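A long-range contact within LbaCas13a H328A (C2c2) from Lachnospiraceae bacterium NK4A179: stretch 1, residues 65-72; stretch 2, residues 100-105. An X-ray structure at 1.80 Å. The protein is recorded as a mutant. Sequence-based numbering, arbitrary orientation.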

# COMPACT_ATOMS: atom_id res chain seq x y z
N SER A 65 -26.99 18.66 10.73
CA SER A 65 -27.71 17.40 10.95
C SER A 65 -28.98 17.56 11.78
O SER A 65 -29.69 16.57 11.97
N GLY A 66 -29.28 18.77 12.25
CA GLY A 66 -30.31 18.93 13.27
C GLY A 66 -31.68 18.44 12.84
O GLY A 66 -32.30 17.63 13.53
N LYS A 67 -32.17 18.91 11.70
CA LYS A 67 -33.57 18.68 11.38
C LYS A 67 -33.82 17.33 10.72
O LYS A 67 -34.98 16.91 10.64
N LEU A 68 -32.78 16.64 10.28
CA LEU A 68 -32.93 15.26 9.83
C LEU A 68 -32.71 14.26 10.97
O LEU A 68 -32.70 13.05 10.72
N TYR A 69 -32.55 14.73 12.20
CA TYR A 69 -32.26 13.85 13.33
C TYR A 69 -33.42 12.89 13.57
O TYR A 69 -34.57 13.31 13.70
N ARG A 70 -33.10 11.59 13.60
CA ARG A 70 -34.05 10.54 13.93
C ARG A 70 -33.39 9.52 14.83
O ARG A 70 -32.21 9.21 14.66
N ILE A 71 -34.16 9.00 15.79
CA ILE A 71 -33.65 7.99 16.72
C ILE A 71 -33.19 6.75 15.96
O ILE A 71 -32.18 6.13 16.30
N PHE A 72 -33.92 6.38 14.91
CA PHE A 72 -33.66 5.17 14.14
C PHE A 72 -33.24 5.51 12.71
O PHE A 72 -33.81 6.41 12.10
N GLY A 100 -44.63 11.65 14.24
CA GLY A 100 -43.92 10.65 15.01
C GLY A 100 -42.89 11.28 15.91
O GLY A 100 -43.04 12.41 16.37
N LEU A 101 -41.82 10.53 16.18
CA LEU A 101 -40.72 11.02 17.01
C LEU A 101 -39.76 11.82 16.13
O LEU A 101 -38.69 11.35 15.73
N VAL A 102 -40.16 13.05 15.84
CA VAL A 102 -39.37 13.98 15.04
C VAL A 102 -39.00 15.13 15.97
O VAL A 102 -39.81 16.03 16.22
N LEU A 103 -37.77 15.09 16.48
CA LEU A 103 -37.36 16.03 17.52
C LEU A 103 -37.43 17.47 17.02
O LEU A 103 -37.77 18.38 17.79
N SER A 104 -37.09 17.70 15.75
CA SER A 104 -37.10 19.06 15.22
C SER A 104 -38.49 19.65 15.26
O SER A 104 -38.66 20.84 15.57
N ASP A 105 -39.51 18.84 14.97
CA ASP A 105 -40.89 19.32 15.07
C ASP A 105 -41.29 19.53 16.52
O ASP A 105 -41.91 20.55 16.86

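The two stretches bury 374 Å² between them, both sides summed, and no clear direct hydrogen bond crosses the contact. Side-chain packing and ordered water do the joining, and three residues have the most area covered by the opposing stretch: Ser104 (65 Å²), Arg70 (53 Å²) and Leu101 (52 Å²).

Ser104 belongs to the closest CA pair of the register, its CA 5.2 Å from the CA of Lys67. Its CA-to-CB bond points toward stretch 1, and the short side chain, chi1 52° (p), fits against Lys67, whose CG is 3.6 Å from Ser104 CB. Lys67 starts out sideways with chi1 at -91°, between wells, then chi2 p and an extended t, t end. That course carries its amine toward water 1, which accepts a weak hydrogen bond from Lys67 NZ (3.4 Å) and donates one to Ser104 O (3.1 Å). Ser104 OG stands 3.5 Å from Lys67 O and 2.9 Å from water 3, distances that alone do not settle the bonding of the hydroxyl.

Arg70 leaves its backbone sideways, but chi1 m, chi2 m and chi3 t bring its end nearer to stretch 2. The guanidinium is held from its own side: Arg70 NH1 donates to Tyr69 O at 2.9 Å with an N-H...O angle of 154°. So placed, it offers one face to Val102, whose CG1 lies 3.5 Å from Arg70 NH1; Val102 has chi1 t. Arg70 NE is satisfied elsewhere in the structure.

Leu101 also sets off sideways, and its t, p rotamer turns the end of the side chain inward, so that Leu101 CD2 meets Ile71 CG1 at 3.5 Å. Ile71 points toward stretch 2 in an m, m rotamer, making this a close apolar contact. A looser one joins Tyr69 and Leu103, which point toward each other's stretches: Tyr69 CE1 and Leu103 CD1 are 4.3 Å apart, the methyl oblique to the ring. Tyr69 has chi1 t, while Leu103 has chi1 at -99°, off the wells, and chi2 t.

Water fills the gap between the backbones. Water 2 donates to Tyr69 O (2.8 Å) and Leu101 O (2.9 Å) and accepts from Leu103 N (2.9 Å). Water 3 donates to Tyr69 O (2.8 Å) and accepts from Ser104 N (2.9 Å), so the first amides of the helix are met by solvent. Water 4 accepts from Ile71 N (2.8 Å) and donates to Leu101 O (2.7 Å). Tyr69 O thus receives two waters besides Arg70 NH1, tying the guanidinium's anchor to the same bridging network.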

# COMPACT_ATOMS: atom_id res chain seq x y z
CB SER A 65 -26.78 16.39 11.62
OG SER A 65 -27.50 15.33 12.21
CB LYS A 67 -34.11 19.83 10.51
CG LYS A 67 -34.71 20.98 11.32
CD LYS A 67 -33.89 21.29 12.57
CE LYS A 67 -34.58 22.25 13.51
NZ LYS A 67 -33.60 22.83 14.48
CB LEU A 68 -31.96 14.97 8.68
CG LEU A 68 -32.39 15.49 7.31
CD1 LEU A 68 -31.30 15.22 6.27
CD2 LEU A 68 -33.72 14.88 6.88
CB TYR A 69 -32.00 14.69 14.58
CG TYR A 69 -31.52 13.90 15.77
CD1 TYR A 69 -32.41 13.19 16.57
CD2 TYR A 69 -30.17 13.86 16.11
CE1 TYR A 69 -31.98 12.47 17.65
CE2 TYR A 69 -29.73 13.15 17.20
CZ TYR A 69 -30.63 12.45 17.97
OH TYR A 69 -30.19 11.73 19.06
CB ARG A 70 -34.60 9.84 12.68
CG ARG A 70 -35.28 10.77 11.68
CD ARG A 70 -36.71 11.05 12.10
NE ARG A 70 -37.46 11.81 11.10
CZ ARG A 70 -37.33 13.12 10.90
NH1 ARG A 70 -36.46 13.82 11.62
NH2 ARG A 70 -38.07 13.73 9.98
CB ILE A 71 -34.72 7.65 17.77
CG1 ILE A 71 -35.07 8.89 18.60
CG2 ILE A 71 -34.27 6.49 18.66
CD1 ILE A 71 -33.90 9.52 19.27
CB PHE A 72 -34.90 4.27 14.12
CG PHE A 72 -35.30 3.76 15.48
CD1 PHE A 72 -34.52 2.83 16.14
CD2 PHE A 72 -36.47 4.19 16.09
CE1 PHE A 72 -34.88 2.34 17.39
CE2 PHE A 72 -36.85 3.71 17.34
CZ PHE A 72 -36.05 2.79 17.99
CB LEU A 101 -40.03 9.87 17.73
CG LEU A 101 -39.09 10.28 18.87
CD1 LEU A 101 -39.83 11.11 19.91
CD2 LEU A 101 -38.48 9.05 19.51
CB VAL A 102 -40.14 14.46 13.81
CG1 VAL A 102 -39.29 15.43 13.00
CG2 VAL A 102 -40.56 13.27 12.98
CB LEU A 103 -35.94 15.70 17.99
CG LEU A 103 -35.82 14.91 19.28
CD1 LEU A 103 -34.46 15.17 19.90
CD2 LEU A 103 -36.94 15.28 20.25
CB SER A 104 -36.56 19.07 13.79
OG SER A 104 -37.23 18.12 12.98
CB ASP A 105 -41.84 18.34 14.38
CG ASP A 105 -41.56 18.20 12.89
OD1 ASP A 105 -40.86 19.07 12.33
OD2 ASP A 105 -42.03 17.21 12.29
O HOH W 1 -36.01 21.91 16.71
O HOH W 2 -36.18 12.69 15.94
O HOH W 3 -35.64 15.93 14.02
O HOH W 4 -36.98 9.25 15.49